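Local coordinates for protein 3-methyladenine DNA glycosylase (Helicobacter pylori, PDB 1PU8) that probably removes alkylated bases such as 3-methyladenine from DNA as a glycosylase of the HhH-GPD base excision repair superfamily, at residues A[23-28]-A[138-143]. Numbering follows the deposited sequence.
Unlike the reference sequence in segment 138-143: Ala141 (reference Val). With EA1 (3H-imidazo[2,1-I]purine), chain C.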
loop_
_atom_site.group_PDB
_atom_site.type_symbol
_atom_site.label_atom_id
_atom_site.label_comp_id
_atom_site.label_asym_id
_atom_site.label_seq_id
_atom_site.Cartn_x
_atom_site.Cartn_y
_atom_site.Cartn_z
ATOM N N TRP A 23 -3.489 -10.042 -4.187
ATOM C CA TRP A 23 -3.226 -8.610 -4.241
ATOM C C TRP A 23 -1.813 -8.246 -3.795
ATOM O O TRP A 23 -1.519 -7.063 -3.556
ATOM C CB TRP A 23 -4.221 -7.839 -3.372
ATOM C CG TRP A 23 -5.563 -7.728 -3.965
ATOM C CD1 TRP A 23 -6.447 -8.740 -4.192
ATOM C CD2 TRP A 23 -6.192 -6.530 -4.424
ATOM N NE1 TRP A 23 -7.588 -8.240 -4.769
ATOM C CE2 TRP A 23 -7.463 -6.885 -4.908
ATOM C CE3 TRP A 23 -5.815 -5.177 -4.456
ATOM C CZ2 TRP A 23 -8.352 -5.945 -5.449
ATOM C CZ3 TRP A 23 -6.705 -4.245 -4.990
ATOM C CH2 TRP A 23 -7.957 -4.639 -5.478
ATOM N N TRP A 24 -0.949 -9.253 -3.694
ATOM C CA TRP A 24 0.464 -9.096 -3.323
ATOM C C TRP A 24 0.698 -8.732 -1.884
ATOM O O TRP A 24 1.374 -9.470 -1.177
ATOM C CB TRP A 24 1.226 -8.124 -4.220
ATOM C CG TRP A 24 2.661 -7.958 -3.782
ATOM C CD1 TRP A 24 3.653 -8.913 -3.795
ATOM C CD2 TRP A 24 3.256 -6.778 -3.238
ATOM N NE1 TRP A 24 4.825 -8.380 -3.315
ATOM C CE2 TRP A 24 4.605 -7.070 -2.968
ATOM C CE3 TRP A 24 2.788 -5.488 -2.971
ATOM C CZ2 TRP A 24 5.489 -6.118 -2.454
ATOM C CZ3 TRP A 24 3.670 -4.543 -2.462
ATOM C CH2 TRP A 24 5.001 -4.861 -2.218
ATOM N N TRP A 25 0.164 -7.586 -1.471
ATOM C CA TRP A 25 0.151 -7.181 -0.084
ATOM C C TRP A 25 -0.665 -8.186 0.752
ATOM O O TRP A 25 -1.846 -8.394 0.499
ATOM C CB TRP A 25 -0.503 -5.799 0.029
ATOM C CG TRP A 25 -0.068 -4.994 1.221
ATOM C CD1 TRP A 25 -0.279 -5.293 2.543
ATOM C CD2 TRP A 25 0.635 -3.749 1.202
ATOM N NE1 TRP A 25 0.255 -4.312 3.344
ATOM C CE2 TRP A 25 0.825 -3.349 2.549
ATOM C CE3 TRP A 25 1.127 -2.917 0.177
ATOM C CZ2 TRP A 25 1.496 -2.157 2.901
ATOM C CZ3 TRP A 25 1.796 -1.727 0.525
ATOM C CH2 TRP A 25 1.976 -1.371 1.878
ATOM N N PRO A 26 -0.046 -8.797 1.763
ATOM C CA PRO A 26 -0.744 -9.799 2.595
ATOM C C PRO A 26 -1.841 -9.129 3.382
ATOM O O PRO A 26 -1.644 -8.017 3.862
ATOM C CB PRO A 26 0.342 -10.337 3.540
ATOM C CG PRO A 26 1.449 -9.351 3.494
ATOM C CD PRO A 26 1.345 -8.574 2.178
ATOM N N ASN A 27 -2.997 -9.784 3.450
ATOM C CA ASN A 27 -4.172 -9.248 4.111
ATOM C C ASN A 27 -4.649 -7.935 3.475
ATOM O O ASN A 27 -5.175 -7.051 4.139
ATOM C CB ASN A 27 -3.936 -9.132 5.634
ATOM C CG ASN A 27 -3.947 -10.492 6.323
ATOM O OD1 ASN A 27 -3.018 -10.846 7.040
ATOM N ND2 ASN A 27 -4.984 -11.274 6.068
ATOM N N ALA A 28 -4.466 -7.846 2.164
ATOM C CA ALA A 28 -5.069 -6.806 1.365
ATOM C C ALA A 28 -6.568 -6.653 1.659
ATOM O O ALA A 28 -7.268 -7.620 2.044
ATOM C CB ALA A 28 -4.846 -7.104 -0.118
ATOM N N LEU A 138 -5.057 3.486 -0.362
ATOM C CA LEU A 138 -6.083 3.580 -1.395
ATOM C C LEU A 138 -6.120 2.306 -2.231
ATOM O O LEU A 138 -7.179 1.733 -2.457
ATOM C CB LEU A 138 -5.860 4.802 -2.290
ATOM C CG LEU A 138 -6.163 6.184 -1.678
ATOM C CD1 LEU A 138 -5.756 7.341 -2.606
ATOM C CD2 LEU A 138 -7.634 6.306 -1.357
ATOM N N CYS A 139 -4.960 1.853 -2.684
ATOM C CA CYS A 139 -4.940 0.663 -3.497
ATOM C C CYS A 139 -5.141 -0.572 -2.628
ATOM O O CYS A 139 -6.095 -1.344 -2.825
ATOM C CB CYS A 139 -3.620 0.568 -4.279
ATOM S SG CYS A 139 -3.424 -0.969 -5.245
ATOM N N TYR A 140 -4.247 -0.773 -1.667
ATOM C CA TYR A 140 -4.136 -2.104 -1.070
ATOM C C TYR A 140 -5.173 -2.338 0.043
ATOM O O TYR A 140 -5.567 -3.478 0.287
ATOM C CB TYR A 140 -2.715 -2.346 -0.571
ATOM C CG TYR A 140 -1.730 -2.509 -1.693
ATOM C CD1 TYR A 140 -1.663 -3.701 -2.403
ATOM C CD2 TYR A 140 -0.857 -1.472 -2.038
ATOM C CE1 TYR A 140 -0.753 -3.871 -3.416
ATOM C CE2 TYR A 140 0.061 -1.627 -3.067
ATOM C CZ TYR A 140 0.096 -2.831 -3.755
ATOM O OH TYR A 140 1.004 -3.023 -4.760
ATOM N N ALA A 141 -5.635 -1.259 0.669
ATOM C CA ALA A 141 -6.696 -1.379 1.664
ATOM C C ALA A 141 -8.087 -1.097 1.077
ATOM O O ALA A 141 -9.055 -1.755 1.452
ATOM C CB ALA A 141 -6.422 -0.475 2.859
ATOM N N CYS A 142 -8.180 -0.128 0.166
ATOM C CA CYS A 142 -9.485 0.305 -0.358
ATOM C C CYS A 142 -9.856 -0.138 -1.776
ATOM O O CYS A 142 -10.896 0.253 -2.257
ATOM C CB CYS A 142 -9.610 1.829 -0.239
ATOM S SG CYS A 142 -9.300 2.401 1.435
ATOM N N ALA A 143 -9.030 -0.940 -2.445
ATOM C CA ALA A 143 -9.290 -1.347 -3.844
ATOM C C ALA A 143 -9.582 -0.208 -4.825
ATOM O O ALA A 143 -10.395 -0.373 -5.721
ATOM C CB ALA A 143 -10.402 -2.430 -3.944
HETATM N N7 EA1 C . 7.206 -3.812 0.879
HETATM C C8 EA1 C . 6.463 -2.680 1.128
HETATM C C5 EA1 C . 6.312 -4.811 0.810
HETATM C C4 EA1 C . 4.995 -4.210 1.033
HETATM N N3 EA1 C . 3.774 -4.979 1.030
HETATM N N9 EA1 C . 5.111 -2.907 1.226
HETATM C C6 EA1 C . 6.274 -6.181 0.603
HETATM N N6 EA1 C . 7.313 -7.012 0.369
HETATM C C11 EA1 C . 6.809 -8.382 0.203
HETATM N N1 EA1 C . 5.055 -6.882 0.601
HETATM C C10 EA1 C . 5.308 -8.203 0.381
HETATM C C2 EA1 C . 3.853 -6.304 0.812
#
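Ala28 and Tyr140 have the nearest CA atoms, 5.4 Å apart, where the loop 23-28, with its type II turn from Trp25 to Ala28, passes the C-terminal end of helix 131-141. Tyr140 is the centre of the contact. Its ring forms an aromatic cluster with Trp24 and Trp25. Trp25 CE3 sits over one face, near the rim, 3.3 Å from Tyr140 CD2. The two planes are tilted at 40°. The carbonyl oxygen of Trp23 meets the tyrosine at its edge, in the ring plane, 3.3 Å from Tyr140 CE1. At the hydroxyl end, Trp24 CE3 comes within 3.5 Å of Tyr140 OH; this hydroxyl is hydrogen-bonded to Ala200 O. The Trp23 indole reaches along the helix end, and its CH2 touches Ala143 CB at 3.6 Å. Trp24 has CG anti to the backbone N (chi1 178°), which carries its indole out to the ligand. There Trp24 CZ2 lies 3.2 Å from C6 of the imidazopurine EA1, which packs on one indole face. EA1 N3 stands over the centre of the Trp25 ring, on the face opposite Tyr140. Tyr140 thus backs the aromatic wall of the base-binding pocket, consistent with recognition of a modified purine by an HhH-GPD glycosylase.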